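Local coordinates for HAD hydrolase, family IA, variant 3 (PDB 6W04), which probably acts as a magnesium-dependent hydrolase of the haloacid dehalogenase superfamily, at residues 86-91 with 206-211; 92-97 with 212-217; 165-170 with 185-190. All blocks are in the same frame, centred on the assembly; numbering follows the deposited sequence.

Overall arrangement
Contacts 1 and 2 run on from each other on both sides: residues 86-91 lead into helix 91-100, where 92-97 lie, and 206-211 start in strand 205-206, where Ile206 pairs with strand 183-187, and run towards helix 214-222, which contains 214-217. Their centres are about 10 Å apart. Contact 3, between adjacent strands 164-168 and 183-187 of the parallel sheet, is nested along the chain inside the loops closed by the other two, its centre about 11 Å from contact 1 and 15 Å from contact 2. Phe167 unites the three, meeting Phe209, Leu94 and Met217. The helical layer thus packs on the sheet whose strand 164-168 leads to the magnesium site.

Contact 1 of 3, residues 86-91 with 206-211; sequences KLCDGA and IHTFNE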
ATOM      1  N   LYS A  86      -6.489  -4.500 -12.249  1.00 30.40           N
ATOM      2  CA  LYS A  86      -7.613  -3.604 -11.998  1.00 30.87           C
ATOM      3  C   LYS A  86      -7.686  -3.263 -10.512  1.00 34.58           C
ATOM      4  O   LYS A  86      -7.100  -3.950  -9.664  1.00 31.47           O
ATOM      5  CB  LYS A  86      -8.932  -4.247 -12.439  1.00 36.98           C
ATOM      6  CG  LYS A  86      -9.042  -4.486 -13.930  1.00 46.92           C
ATOM      7  CD  LYS A  86     -10.284  -5.298 -14.274  1.00 59.17           C
ATOM      8  CE  LYS A  86     -10.346  -5.582 -15.772  1.00 72.27           C
ATOM      9  NZ  LYS A  86      -9.108  -6.278 -16.249  1.00 76.45           N
ATOM     10  N   LEU A  87      -8.442  -2.208 -10.199  1.00 31.55           N
ATOM     11  CA  LEU A  87      -8.760  -1.941  -8.803  1.00 34.77           C
ATOM     12  C   LEU A  87      -9.484  -3.141  -8.207  1.00 34.98           C
ATOM     13  O   LEU A  87     -10.309  -3.772  -8.868  1.00 35.41           O
ATOM     14  CB  LEU A  87      -9.617  -0.685  -8.677  1.00 35.18           C
ATOM     15  CG  LEU A  87      -8.918   0.653  -8.890  1.00 36.98           C
ATOM     16  CD1 LEU A  87      -9.937   1.776  -8.870  1.00 36.60           C
ATOM     17  CD2 LEU A  87      -7.848   0.897  -7.842  1.00 35.09           C
ATOM     18  N   CYS A  88      -9.151  -3.459  -6.955  1.00 33.72           N
ATOM     19  CA  CYS A  88      -9.659  -4.650  -6.288  1.00 34.68           C
ATOM     20  C   CYS A  88     -11.187  -4.709  -6.349  1.00 39.25           C
ATOM     21  O   CYS A  88     -11.873  -3.677  -6.340  1.00 37.30           O
ATOM     22  CB  CYS A  88      -9.163  -4.660  -4.832  1.00 31.74           C
ATOM     23  SG  CYS A  88      -9.762  -6.044  -3.852  1.00 41.71           S
ATOM     24  N   ASP A  89     -11.715  -5.931  -6.458  1.00 40.75           N
ATOM     25  CA  ASP A  89     -13.166  -6.137  -6.480  1.00 45.36           C
ATOM     26  C   ASP A  89     -13.832  -5.392  -5.332  1.00 43.37           C
ATOM     27  O   ASP A  89     -13.354  -5.421  -4.196  1.00 46.79           O
ATOM     28  CB  ASP A  89     -13.513  -7.625  -6.378  1.00 54.98           C
ATOM     29  CG  ASP A  89     -13.229  -8.397  -7.653  1.00 62.12           C
ATOM     30  OD1 ASP A  89     -12.914  -7.780  -8.690  1.00 62.71           O
ATOM     31  OD2 ASP A  89     -13.321  -9.638  -7.604  1.00 68.00           O
ATOM     32  N   GLY A  90     -14.940  -4.722  -5.636  1.00 42.54           N
ATOM     33  CA  GLY A  90     -15.701  -4.016  -4.626  1.00 53.65           C
ATOM     34  C   GLY A  90     -15.174  -2.647  -4.256  1.00 51.60           C
ATOM     35  O   GLY A  90     -15.902  -1.876  -3.616  1.00 41.34           O
ATOM     36  N   ALA A  91     -13.945  -2.305  -4.648  1.00 46.43           N
ATOM     37  CA  ALA A  91     -13.370  -1.031  -4.237  1.00 39.37           C
ATOM     38  C   ALA A  91     -14.183   0.146  -4.765  1.00 39.27           C
ATOM     39  O   ALA A  91     -14.571   1.039  -3.996  1.00 42.06           O
ATOM     40  CB  ALA A  91     -11.919  -0.938  -4.703  1.00 32.85           C
ATOM     41  N   ILE A 206     -10.216  -9.339   5.191  1.00 37.46           N
ATOM     42  CA  ILE A 206     -11.099  -9.725   4.098  1.00 46.22           C
ATOM     43  C   ILE A 206     -10.280  -9.982   2.843  1.00 45.17           C
ATOM     44  O   ILE A 206      -9.126  -9.552   2.718  1.00 41.74           O
ATOM     45  CB  ILE A 206     -12.178  -8.660   3.805  1.00 45.05           C
ATOM     46  CG1 ILE A 206     -11.504  -7.340   3.413  1.00 42.63           C
ATOM     47  CG2 ILE A 206     -13.114  -8.513   5.001  1.00 46.34           C
ATOM     48  CD1 ILE A 206     -12.456  -6.192   3.131  1.00 53.74           C
ATOM     49  N   HIS A 207     -10.915 -10.676   1.890  1.00 45.26           N
ATOM     50  CA  HIS A 207     -10.256 -10.959   0.617  1.00 43.54           C
ATOM     51  C   HIS A 207     -10.420  -9.806  -0.360  1.00 41.50           C
ATOM     52  O   HIS A 207      -9.457  -9.419  -1.032  1.00 48.55           O
ATOM     53  CB  HIS A 207     -10.790 -12.258   0.013  1.00 50.92           C
ATOM     54  CG  HIS A 207     -10.444 -13.475   0.811  1.00 54.72           C
ATOM     55  ND1 HIS A 207     -11.360 -14.133   1.607  1.00 62.03           N
ATOM     56  CD2 HIS A 207      -9.274 -14.144   0.953  1.00 54.83           C
ATOM     57  CE1 HIS A 207     -10.770 -15.158   2.200  1.00 57.32           C
ATOM     58  NE2 HIS A 207      -9.506 -15.187   1.819  1.00 57.49           N
ATOM     59  N   THR A 208     -11.633  -9.255  -0.462  1.00 42.98           N
ATOM     60  CA  THR A 208     -11.929  -8.135  -1.354  1.00 45.04           C
ATOM     61  C   THR A 208     -12.891  -7.173  -0.662  1.00 48.86           C
ATOM     62  O   THR A 208     -13.471  -7.484   0.382  1.00 44.57           O
ATOM     63  CB  THR A 208     -12.557  -8.592  -2.674  1.00 49.92           C
ATOM     64  OG1 THR A 208     -13.951  -8.840  -2.465  1.00 47.33           O
ATOM     65  CG2 THR A 208     -11.894  -9.850  -3.200  1.00 48.19           C
ATOM     66  N   PHE A 209     -13.101  -6.003  -1.277  1.00 41.19           N
ATOM     67  CA  PHE A 209     -14.003  -5.033  -0.665  1.00 41.92           C
ATOM     68  C   PHE A 209     -15.475  -5.412  -0.805  1.00 48.25           C
ATOM     69  O   PHE A 209     -16.317  -4.774  -0.166  1.00 57.67           O
ATOM     70  CB  PHE A 209     -13.726  -3.629  -1.223  1.00 40.41           C
ATOM     71  CG  PHE A 209     -12.350  -3.129  -0.868  1.00 42.30           C
ATOM     72  CD1 PHE A 209     -12.131  -2.465   0.333  1.00 38.22           C
ATOM     73  CD2 PHE A 209     -11.263  -3.412  -1.689  1.00 36.92           C
ATOM     74  CE1 PHE A 209     -10.854  -2.040   0.692  1.00 36.79           C
ATOM     75  CE2 PHE A 209      -9.978  -3.003  -1.340  1.00 35.57           C
ATOM     76  CZ  PHE A 209      -9.771  -2.311  -0.153  1.00 40.31           C
ATOM     77  N   ASN A 210     -15.802  -6.446  -1.589  1.00 52.02           N
ATOM     78  CA  ASN A 210     -17.155  -6.998  -1.570  1.00 51.03           C
ATOM     79  C   ASN A 210     -17.532  -7.547  -0.202  1.00 55.54           C
ATOM     80  O   ASN A 210     -18.722  -7.717   0.079  1.00 57.37           O
ATOM     81  CB  ASN A 210     -17.309  -8.125  -2.598  1.00 52.71           C
ATOM     82  CG  ASN A 210     -17.241  -7.633  -4.029  1.00 58.61           C
ATOM     83  OD1 ASN A 210     -17.577  -6.486  -4.319  1.00 60.22           O
ATOM     84  ND2 ASN A 210     -16.807  -8.504  -4.934  1.00 59.36           N
ATOM     85  N   GLU A 211     -16.551  -7.829   0.654  1.00 54.02           N
ATOM     86  CA  GLU A 211     -16.788  -8.531   1.907  1.00 57.09           C
ATOM     87  C   GLU A 211     -16.922  -7.597   3.101  1.00 57.54           C
ATOM     88  O   GLU A 211     -16.986  -8.066   4.238  1.00 64.81           O
ATOM     89  CB  GLU A 211     -15.665  -9.535   2.146  1.00 60.51           C
ATOM     90  CG  GLU A 211     -15.528 -10.568   1.037  1.00 68.90           C
ATOM     91  CD  GLU A 211     -14.386 -11.531   1.291  1.00 72.32           C
ATOM     92  OE1 GLU A 211     -13.470 -11.164   2.055  1.00 68.30           O
ATOM     93  OE2 GLU A 211     -14.412 -12.653   0.741  1.00 74.45           O
TER
HETATM   94  O   HOH W   1     -17.904  -2.902  -2.097  1.00 47.51           O
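Two first torsions bring Cys88 and Phe209 together: SG of Cys88 stands anti to its backbone N (chi1 178°), and CG of Phe209 stands anti to its carbonyl carbon (chi1 -64°). The sulfur consequently reaches CD2 of Phe209 at 3.7 Å. Its approach to the ring is oblique, with SG 4.9 Å from the ring centroid, which identifies a sulfur-aromatic contact, whereas CB of Cys88 meets the ring edge in its plane. Ala91 adds an apolar touch, its CB lying 4.0 Å from CD2 of Phe209 and again oblique to the ring.

A single direct hydrogen bond joins the two backbones, from Phe209 N to Asp89 O at 3.0 Å. Its N-H...O angle of 134° shows a noticeably bent bond. The same carbonyl oxygen also sits at the edge of the Phe209 ring. A bridging water donates to Gly90 O and Phe209 O, giving the backbones a second, indirect link. On the exposed side, Asn210 OD1 comes within 3.1 Å of Gly90 CA, and its ND2 faces CB of Asp89.

Both segments turn here. Cys88 to Ala91 form a type II turn closed by Ala91 N to Cys88 O, with Gly90 at its third position, where positive phi is expected. In residues 206-211, Thr208 OG1 accepts from Asn210 N at 3.2 Å, an ST turn at the start of the short 3-10 segment 209-211. Beyond the contact, the Phe209 ring meets Phe167 of strand 164-168 edge-to-face, carrying the packing into the core.

Gly90 is the N-cap of helix 91-100. The helices between residues 16 and 82 are consistent with the C1 cap inserted in related enzymes, so this type II turn, packed against an ST turn, probably marks the return from cap to core.

Contact 2 of 3, residues 92-97 with 212-217; sequences INLFEA and ITIEEM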
ATOM      1  N   ILE A  92     -14.466   0.162  -6.073  1.00 37.66           N
ATOM      2  CA  ILE A  92     -15.191   1.298  -6.645  1.00 42.21           C
ATOM      3  C   ILE A  92     -16.550   1.448  -5.977  1.00 44.26           C
ATOM      4  O   ILE A  92     -16.979   2.565  -5.655  1.00 42.38           O
ATOM      5  CB  ILE A  92     -15.315   1.158  -8.178  1.00 41.73           C
ATOM      6  CG1 ILE A  92     -13.924   1.212  -8.826  1.00 46.54           C
ATOM      7  CG2 ILE A  92     -16.191   2.258  -8.753  1.00 43.11           C
ATOM      8  CD1 ILE A  92     -13.956   1.218 -10.340  1.00 49.48           C
ATOM      9  N   ASN A  93     -17.236   0.326  -5.735  1.00 43.65           N
ATOM     10  CA  ASN A  93     -18.523   0.375  -5.045  1.00 47.44           C
ATOM     11  C   ASN A  93     -18.394   1.020  -3.676  1.00 49.98           C
ATOM     12  O   ASN A  93     -19.237   1.837  -3.282  1.00 45.75           O
ATOM     13  CB  ASN A  93     -19.102  -1.029  -4.891  1.00 55.97           C
ATOM     14  CG  ASN A  93     -19.597  -1.607  -6.197  1.00 70.46           C
ATOM     15  OD1 ASN A  93     -19.847  -0.882  -7.166  1.00 65.91           O
ATOM     16  ND2 ASN A  93     -19.754  -2.927  -6.229  1.00 79.88           N
ATOM     17  N   LEU A  94     -17.362   0.637  -2.917  1.00 46.28           N
ATOM     18  CA  LEU A  94     -17.144   1.261  -1.618  1.00 45.48           C
ATOM     19  C   LEU A  94     -16.904   2.760  -1.766  1.00 45.52           C
ATOM     20  O   LEU A  94     -17.472   3.560  -1.013  1.00 46.82           O
ATOM     21  CB  LEU A  94     -15.967   0.593  -0.900  1.00 43.47           C
ATOM     22  CG  LEU A  94     -15.777   0.969   0.568  1.00 46.46           C
ATOM     23  CD1 LEU A  94     -17.118   0.861   1.301  1.00 46.97           C
ATOM     24  CD2 LEU A  94     -14.694   0.089   1.245  1.00 42.91           C
ATOM     25  N   PHE A  95     -16.063   3.155  -2.733  1.00 38.62           N
ATOM     26  CA  PHE A  95     -15.825   4.573  -3.004  1.00 46.60           C
ATOM     27  C   PHE A  95     -17.135   5.336  -3.170  1.00 45.63           C
ATOM     28  O   PHE A  95     -17.331   6.394  -2.566  1.00 44.07           O
ATOM     29  CB  PHE A  95     -14.989   4.758  -4.278  1.00 43.53           C
ATOM     30  CG  PHE A  95     -13.608   4.179  -4.222  1.00 41.75           C
ATOM     31  CD1 PHE A  95     -13.002   3.851  -3.022  1.00 38.38           C
ATOM     32  CD2 PHE A  95     -12.901   3.997  -5.399  1.00 32.98           C
ATOM     33  CE1 PHE A  95     -11.721   3.318  -3.005  1.00 39.51           C
ATOM     34  CE2 PHE A  95     -11.624   3.482  -5.392  1.00 34.98           C
ATOM     35  CZ  PHE A  95     -11.032   3.137  -4.191  1.00 39.50           C
ATOM     36  N   GLU A  96     -18.031   4.823  -4.019  1.00 41.79           N
ATOM     37  CA  GLU A  96     -19.295   5.514  -4.270  1.00 45.21           C
ATOM     38  C   GLU A  96     -20.184   5.511  -3.032  1.00 55.61           C
ATOM     39  O   GLU A  96     -20.812   6.528  -2.706  1.00 53.53           O
ATOM     40  CB  GLU A  96     -20.019   4.862  -5.447  1.00 52.83           C
ATOM     41  CG  GLU A  96     -19.185   4.803  -6.727  1.00 52.43           C
ATOM     42  CD  GLU A  96     -19.887   4.055  -7.847  1.00 60.65           C
ATOM     43  OE1 GLU A  96     -19.550   4.266  -9.027  1.00 62.33           O
ATOM     44  OE2 GLU A  96     -20.785   3.248  -7.540  1.00 74.46           O
ATOM     45  N   ALA A  97     -20.246   4.382  -2.327  1.00 48.41           N
ATOM     46  CA  ALA A  97     -21.076   4.308  -1.135  1.00 53.85           C
ATOM     47  C   ALA A  97     -20.585   5.268  -0.057  1.00 56.99           C
ATOM     48  O   ALA A  97     -21.394   5.856   0.674  1.00 57.52           O
ATOM     49  CB  ALA A  97     -21.117   2.872  -0.612  1.00 49.61           C
ATOM     50  N   ILE A 212     -16.961  -6.291   2.875  1.00 54.67           N
ATOM     51  CA  ILE A 212     -17.066  -5.319   3.951  1.00 53.01           C
ATOM     52  C   ILE A 212     -18.221  -4.368   3.642  1.00 58.49           C
ATOM     53  O   ILE A 212     -18.484  -4.052   2.476  1.00 59.24           O
ATOM     54  CB  ILE A 212     -15.730  -4.563   4.137  1.00 51.62           C
ATOM     55  CG1 ILE A 212     -15.727  -3.755   5.433  1.00 55.82           C
ATOM     56  CG2 ILE A 212     -15.414  -3.668   2.932  1.00 47.45           C
ATOM     57  CD1 ILE A 212     -15.825  -4.597   6.672  1.00 52.64           C
ATOM     58  N   THR A 213     -18.931  -3.938   4.684  1.00 58.08           N
ATOM     59  CA  THR A 213     -19.970  -2.924   4.570  1.00 56.33           C
ATOM     60  C   THR A 213     -19.616  -1.710   5.423  1.00 60.35           C
ATOM     61  O   THR A 213     -18.803  -1.785   6.350  1.00 58.54           O
ATOM     62  CB  THR A 213     -21.349  -3.455   4.998  1.00 72.10           C
ATOM     63  OG1 THR A 213     -21.404  -3.566   6.426  1.00 62.28           O
ATOM     64  CG2 THR A 213     -21.633  -4.812   4.372  1.00 75.92           C
ATOM     65  N   ILE A 214     -20.248  -0.580   5.098  1.00 60.83           N
ATOM     66  CA  ILE A 214     -20.116   0.619   5.925  1.00 67.52           C
ATOM     67  C   ILE A 214     -20.483   0.312   7.372  1.00 68.96           C
ATOM     68  O   ILE A 214     -19.840   0.794   8.314  1.00 58.82           O
ATOM     69  CB  ILE A 214     -21.003   1.747   5.365  1.00 72.94           C
ATOM     70  CG1 ILE A 214     -20.943   1.778   3.836  1.00 74.16           C
ATOM     71  CG2 ILE A 214     -20.614   3.086   5.984  1.00 67.99           C
ATOM     72  CD1 ILE A 214     -19.701   2.378   3.302  1.00 66.64           C
ATOM     73  N   GLU A 215     -21.536  -0.483   7.570  1.00 67.45           N
ATOM     74  CA  GLU A 215     -22.017  -0.756   8.919  1.00 69.14           C
ATOM     75  C   GLU A 215     -21.027  -1.618   9.691  1.00 67.77           C
ATOM     76  O   GLU A 215     -20.812  -1.400  10.890  1.00 70.35           O
ATOM     77  CB  GLU A 215     -23.394  -1.425   8.859  1.00 70.14           C
ATOM     78  N   GLU A 216     -20.425  -2.612   9.028  1.00 64.85           N
ATOM     79  CA  GLU A 216     -19.378  -3.399   9.675  1.00 63.32           C
ATOM     80  C   GLU A 216     -18.222  -2.510  10.114  1.00 63.75           C
ATOM     81  O   GLU A 216     -17.675  -2.681  11.212  1.00 63.52           O
ATOM     82  CB  GLU A 216     -18.871  -4.489   8.733  1.00 67.25           C
ATOM     83  CG  GLU A 216     -19.852  -5.623   8.443  1.00 78.60           C
ATOM     84  CD  GLU A 216     -19.299  -6.609   7.418  1.00 90.00           C
ATOM     85  OE1 GLU A 216     -19.668  -6.511   6.228  1.00 91.82           O
ATOM     86  OE2 GLU A 216     -18.477  -7.471   7.800  1.00 93.70           O
ATOM     87  N   MET A 217     -17.843  -1.546   9.265  1.00 61.79           N
ATOM     88  CA  MET A 217     -16.715  -0.667   9.564  1.00 59.11           C
ATOM     89  C   MET A 217     -17.039   0.283  10.710  1.00 65.84           C
ATOM     90  O   MET A 217     -16.196   0.525  11.583  1.00 62.65           O
ATOM     91  CB  MET A 217     -16.318   0.117   8.310  1.00 55.05           C
ATOM     92  CG  MET A 217     -15.821  -0.774   7.178  1.00 54.01           C
ATOM     93  SD  MET A 217     -15.684   0.021   5.552  1.00 61.48           S
ATOM     94  CE  MET A 217     -14.583   1.331   6.000  1.00 50.07           C
TER
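Leu94 presents a forked bump to residues 212-217, and the two prongs meet different partners. CD1 touches CD1 of Ile214 at 3.6 Å, the closest approach between the segments; CD2 faces CG2 of Ile212 at 4.2 Å. The leucine CG stands anti to its backbone N (chi1 -169°), which carries the fork across although its CB does not point straight at the other segment. Leu94 crosses both isoleucine side chains obliquely.

The complementary bump is the end of Ile214. Its CD1 fits the shallow hollow made by Leu94 and Ala97, one helical turn apart, with Ala97 CB 4.2 Å away. The second torsion (chi2 -77°) sets CD1 in that position. Ala97 offers only a methyl, so the helix surface is low there and the longer isoleucine covers it. Deeper in, SD of Met217 lies 4.4 Å from CD2 of Leu94, a looser contact that continues the apolar wall begun by Ile212. All the cross-segment contacts are between apolar side chains; the nearest CA atoms, as in Leu94 CA to Thr213 CA, are 8.0 Å apart, showing that the backbones stand well back.

The helix that carries Ile214 and Met217 begins with a capping box. Thr213 is the N-cap: its OG1 accepts from Glu216 N at 2.9 Å in a nearly straight bond (167°). Glu216 OE1 in turn accepts a weak hydrogen bond from Thr213 N, completing the box on the side turned from Leu94.

Around this seam, Leu94 also packs on Phe6 of strand 3-7, Phe167 of strand 164-168 and Phe209, while Met217 rests on Val4, Ile165 and Phe167. Helices 91-100 and 214-222 thus share one face of the parallel sheet, meeting above strands 3-7 and 164-168.

Contact 3 of 3, residues 165-170 with 185-190; sequences IVFEDT and IGIASE. With MG (magnesium ion), chain B; SO4 (sulfate ion), chain D.
The beta-alpha-beta unit of strand 164-168, helix 171-180 and strand 183-187 places Phe167 beside Ile185 in neighbouring parallel strands, their segment axes 22° apart. Three backbone hydrogen bonds fix the register: Ile185 N to Val166 O (2.7 Å), Glu168 N to Ile185 O (3.2 Å) and Ile187 N to Glu168 O (2.8 Å). Phe167 and Ile185 lie side by side on the same sheet face, pointing the same way, with Phe167 CE2 3.7 Å from Ile185 CG2. Ile187 CD1 approaches the same ring obliquely. Helix 214-222 covers this face through Met217 and Leu220.

At and just beyond the C-terminal strand ends the contact turns polar. Asp169 OD2 binds magnesium at 2.1 Å, together with Asp7, Asn9 O and waters, and also accepts from Thr11 OG1. Glu168 bends at its second torsion (chi2 -76°), and OE1 accepts Asp169 N at 3.1 Å on its anti lone pair, tying the carboxylate to the metal ligand's backbone. The same OE1 takes a 2.6 Å hydrogen bond from a magnesium-bound water, so in this model Glu168 serves in the second shell, although it has been seen binding magnesium in a structure of this protein; its OE2 is held by Lys144 and Tyr150. From the other segment, Ser189 OG packs on Asp169 CB and hydrogen-bonds Gly10 O, while a water bridges Asp169 O, Ile187 O and Glu190 N.

Thr170 OG1 caps Gly173 N and donates to a sulfate, probably from the crystallisation liquor. An acidic pair at the C-terminal end of a parallel strand, beside magnesium, is characteristic of motif IV in the haloacid dehalogenase fold.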
ATOM      1  N   ILE A 165     -10.842   4.140   9.744  1.00 44.45           N
ATOM      2  CA  ILE A 165     -10.514   2.807   9.258  1.00 40.24           C
ATOM      3  C   ILE A 165      -9.328   2.906   8.307  1.00 39.37           C
ATOM      4  O   ILE A 165      -9.266   3.807   7.462  1.00 38.56           O
ATOM      5  CB  ILE A 165     -11.728   2.169   8.557  1.00 41.34           C
ATOM      6  CG1 ILE A 165     -12.832   1.896   9.576  1.00 41.84           C
ATOM      7  CG2 ILE A 165     -11.305   0.903   7.831  1.00 35.39           C
ATOM      8  CD1 ILE A 165     -12.496   0.777  10.591  1.00 44.95           C
ATOM      9  N   VAL A 166      -8.375   1.982   8.452  1.00 34.45           N
ATOM     10  CA  VAL A 166      -7.271   1.809   7.524  1.00 31.44           C
ATOM     11  C   VAL A 166      -7.347   0.402   6.947  1.00 34.65           C
ATOM     12  O   VAL A 166      -7.463  -0.572   7.698  1.00 40.11           O
ATOM     13  CB  VAL A 166      -5.912   2.043   8.206  1.00 33.10           C
ATOM     14  CG1 VAL A 166      -4.766   1.651   7.255  1.00 30.32           C
ATOM     15  CG2 VAL A 166      -5.803   3.498   8.648  1.00 35.74           C
ATOM     16  N   PHE A 167      -7.317   0.304   5.616  1.00 30.93           N
ATOM     17  CA  PHE A 167      -7.185  -0.962   4.899  1.00 31.55           C
ATOM     18  C   PHE A 167      -5.718  -1.138   4.519  1.00 34.93           C
ATOM     19  O   PHE A 167      -5.133  -0.254   3.892  1.00 33.22           O
ATOM     20  CB  PHE A 167      -8.047  -0.985   3.635  1.00 28.67           C
ATOM     21  CG  PHE A 167      -9.543  -1.092   3.909  1.00 32.48           C
ATOM     22  CD1 PHE A 167     -10.369   0.011   3.777  1.00 35.00           C
ATOM     23  CD2 PHE A 167     -10.108  -2.306   4.251  1.00 32.12           C
ATOM     24  CE1 PHE A 167     -11.749  -0.086   3.991  1.00 34.73           C
ATOM     25  CE2 PHE A 167     -11.479  -2.424   4.489  1.00 35.96           C
ATOM     26  CZ  PHE A 167     -12.297  -1.306   4.356  1.00 46.82           C
ATOM     27  N   GLU A 168      -5.132  -2.267   4.899  1.00 31.96           N
ATOM     28  CA  GLU A 168      -3.700  -2.464   4.715  1.00 30.17           C
ATOM     29  C   GLU A 168      -3.449  -3.935   4.425  1.00 34.71           C
ATOM     30  O   GLU A 168      -4.252  -4.792   4.800  1.00 35.15           O
ATOM     31  CB  GLU A 168      -2.920  -2.024   5.961  1.00 31.07           C
ATOM     32  CG  GLU A 168      -2.363  -0.641   5.885  1.00 26.30           C
ATOM     33  CD  GLU A 168      -1.130  -0.584   5.004  1.00 39.16           C
ATOM     34  OE1 GLU A 168      -0.768  -1.634   4.396  1.00 34.00           O
ATOM     35  OE2 GLU A 168      -0.522   0.508   4.933  1.00 32.20           O
ATOM     36  N   ASP A 169      -2.315  -4.227   3.759  1.00 30.25           N
ATOM     37  CA  ASP A 169      -2.002  -5.597   3.344  1.00 31.45           C
ATOM     38  C   ASP A 169      -0.696  -6.144   3.902  1.00 33.97           C
ATOM     39  O   ASP A 169      -0.380  -7.314   3.647  1.00 35.73           O
ATOM     40  CB  ASP A 169      -1.951  -5.710   1.811  1.00 26.13           C
ATOM     41  CG  ASP A 169      -0.774  -4.965   1.203  1.00 29.57           C
ATOM     42  OD1 ASP A 169       0.057  -5.603   0.514  1.00 31.29           O
ATOM     43  OD2 ASP A 169      -0.692  -3.731   1.400  1.00 33.40           O
ATOM     44  N   THR A 170       0.077  -5.348   4.642  1.00 30.42           N
ATOM     45  CA  THR A 170       1.368  -5.796   5.145  1.00 30.24           C
ATOM     46  C   THR A 170       1.465  -5.612   6.650  1.00 30.40           C
ATOM     47  O   THR A 170       0.729  -4.828   7.257  1.00 28.70           O
ATOM     48  CB  THR A 170       2.530  -5.025   4.510  1.00 34.07           C
ATOM     49  OG1 THR A 170       2.411  -3.644   4.880  1.00 32.82           O
ATOM     50  CG2 THR A 170       2.502  -5.173   2.979  1.00 32.38           C
ATOM     51  N   ILE A 185      -8.116  -2.888   9.010  1.00 33.91           N
ATOM     52  CA  ILE A 185      -8.767  -4.061   8.430  1.00 39.49           C
ATOM     53  C   ILE A 185      -7.804  -4.617   7.386  1.00 38.38           C
ATOM     54  O   ILE A 185      -7.390  -3.895   6.471  1.00 35.53           O
ATOM     55  CB  ILE A 185     -10.132  -3.722   7.808  1.00 40.51           C
ATOM     56  CG1 ILE A 185     -11.089  -3.175   8.882  1.00 40.94           C
ATOM     57  CG2 ILE A 185     -10.709  -4.946   7.087  1.00 40.75           C
ATOM     58  CD1 ILE A 185     -12.495  -2.774   8.368  1.00 41.26           C
ATOM     59  N   GLY A 186      -7.417  -5.882   7.544  1.00 38.22           N
ATOM     60  CA  GLY A 186      -6.422  -6.454   6.652  1.00 35.52           C
ATOM     61  C   GLY A 186      -7.041  -6.832   5.317  1.00 38.05           C
ATOM     62  O   GLY A 186      -8.211  -7.215   5.236  1.00 33.67           O
ATOM     63  N   ILE A 187      -6.250  -6.670   4.251  1.00 34.08           N
ATOM     64  CA  ILE A 187      -6.609  -7.142   2.918  1.00 31.14           C
ATOM     65  C   ILE A 187      -5.737  -8.351   2.616  1.00 34.99           C
ATOM     66  O   ILE A 187      -4.502  -8.244   2.596  1.00 30.38           O
ATOM     67  CB  ILE A 187      -6.437  -6.052   1.847  1.00 29.26           C
ATOM     68  CG1 ILE A 187      -7.439  -4.905   2.058  1.00 34.63           C
ATOM     69  CG2 ILE A 187      -6.634  -6.646   0.466  1.00 30.75           C
ATOM     70  CD1 ILE A 187      -8.905  -5.330   2.016  1.00 34.45           C
ATOM     71  N   ALA A 188      -6.371  -9.506   2.379  1.00 32.39           N
ATOM     72  CA  ALA A 188      -5.643 -10.773   2.233  1.00 37.34           C
ATOM     73  C   ALA A 188      -5.121 -10.977   0.800  1.00 38.29           C
ATOM     74  O   ALA A 188      -5.405 -11.970   0.132  1.00 38.23           O
ATOM     75  CB  ALA A 188      -6.535 -11.936   2.669  1.00 35.70           C
ATOM     76  N   SER A 189      -4.316 -10.026   0.328  1.00 38.95           N
ATOM     77  CA  SER A 189      -3.770 -10.178  -1.020  1.00 35.62           C
ATOM     78  C   SER A 189      -2.531 -11.061  -1.043  1.00 33.46           C
ATOM     79  O   SER A 189      -2.290 -11.748  -2.039  1.00 40.31           O
ATOM     80  CB  SER A 189      -3.434  -8.819  -1.637  1.00 31.50           C
ATOM     81  OG  SER A 189      -2.500  -8.126  -0.823  1.00 33.27           O
ATOM     82  N   GLU A 190      -1.728 -11.040   0.008  1.00 35.55           N
ATOM     83  CA  GLU A 190      -0.569 -11.918   0.121  1.00 36.58           C
ATOM     84  C   GLU A 190      -0.584 -12.760   1.385  1.00 42.47           C
ATOM     85  O   GLU A 190      -0.296 -13.956   1.333  1.00 38.95           O
ATOM     86  CB  GLU A 190       0.731 -11.088   0.059  1.00 43.10           C
ATOM     87  CG  GLU A 190       1.093 -10.675  -1.367  1.00 47.37           C
ATOM     88  CD  GLU A 190       1.421 -11.872  -2.262  1.00 62.05           C
ATOM     89  OE1 GLU A 190       2.170 -12.764  -1.799  1.00 65.76           O
ATOM     90  OE2 GLU A 190       0.933 -11.920  -3.422  1.00 51.83           O
TER
HETATM   91 MG    MG B 301       0.492  -2.171   0.674  1.00 28.64          MG
HETATM   92  S   SO4 D 303       5.322  -1.505   3.588  0.83 81.01           S
HETATM   93  O1  SO4 D 303       5.818  -2.842   3.270  0.83 86.66           O
HETATM   94  O2  SO4 D 303       3.865  -1.536   3.695  0.83 69.12           O
HETATM   95  O3  SO4 D 303       5.723  -0.557   2.558  0.83 89.62           O
HETATM   96  O4  SO4 D 303       5.917  -1.064   4.841  0.83 88.74           O
HETATM   97  O   HOH W   2       1.125  -1.728   2.662  1.00 29.29           O
HETATM   98  O   HOH W   3      -1.836  -9.442   2.460  1.00 31.88           O
HETATM   99  O   HOH W   4       1.910  -3.747   0.069  1.00 30.53           O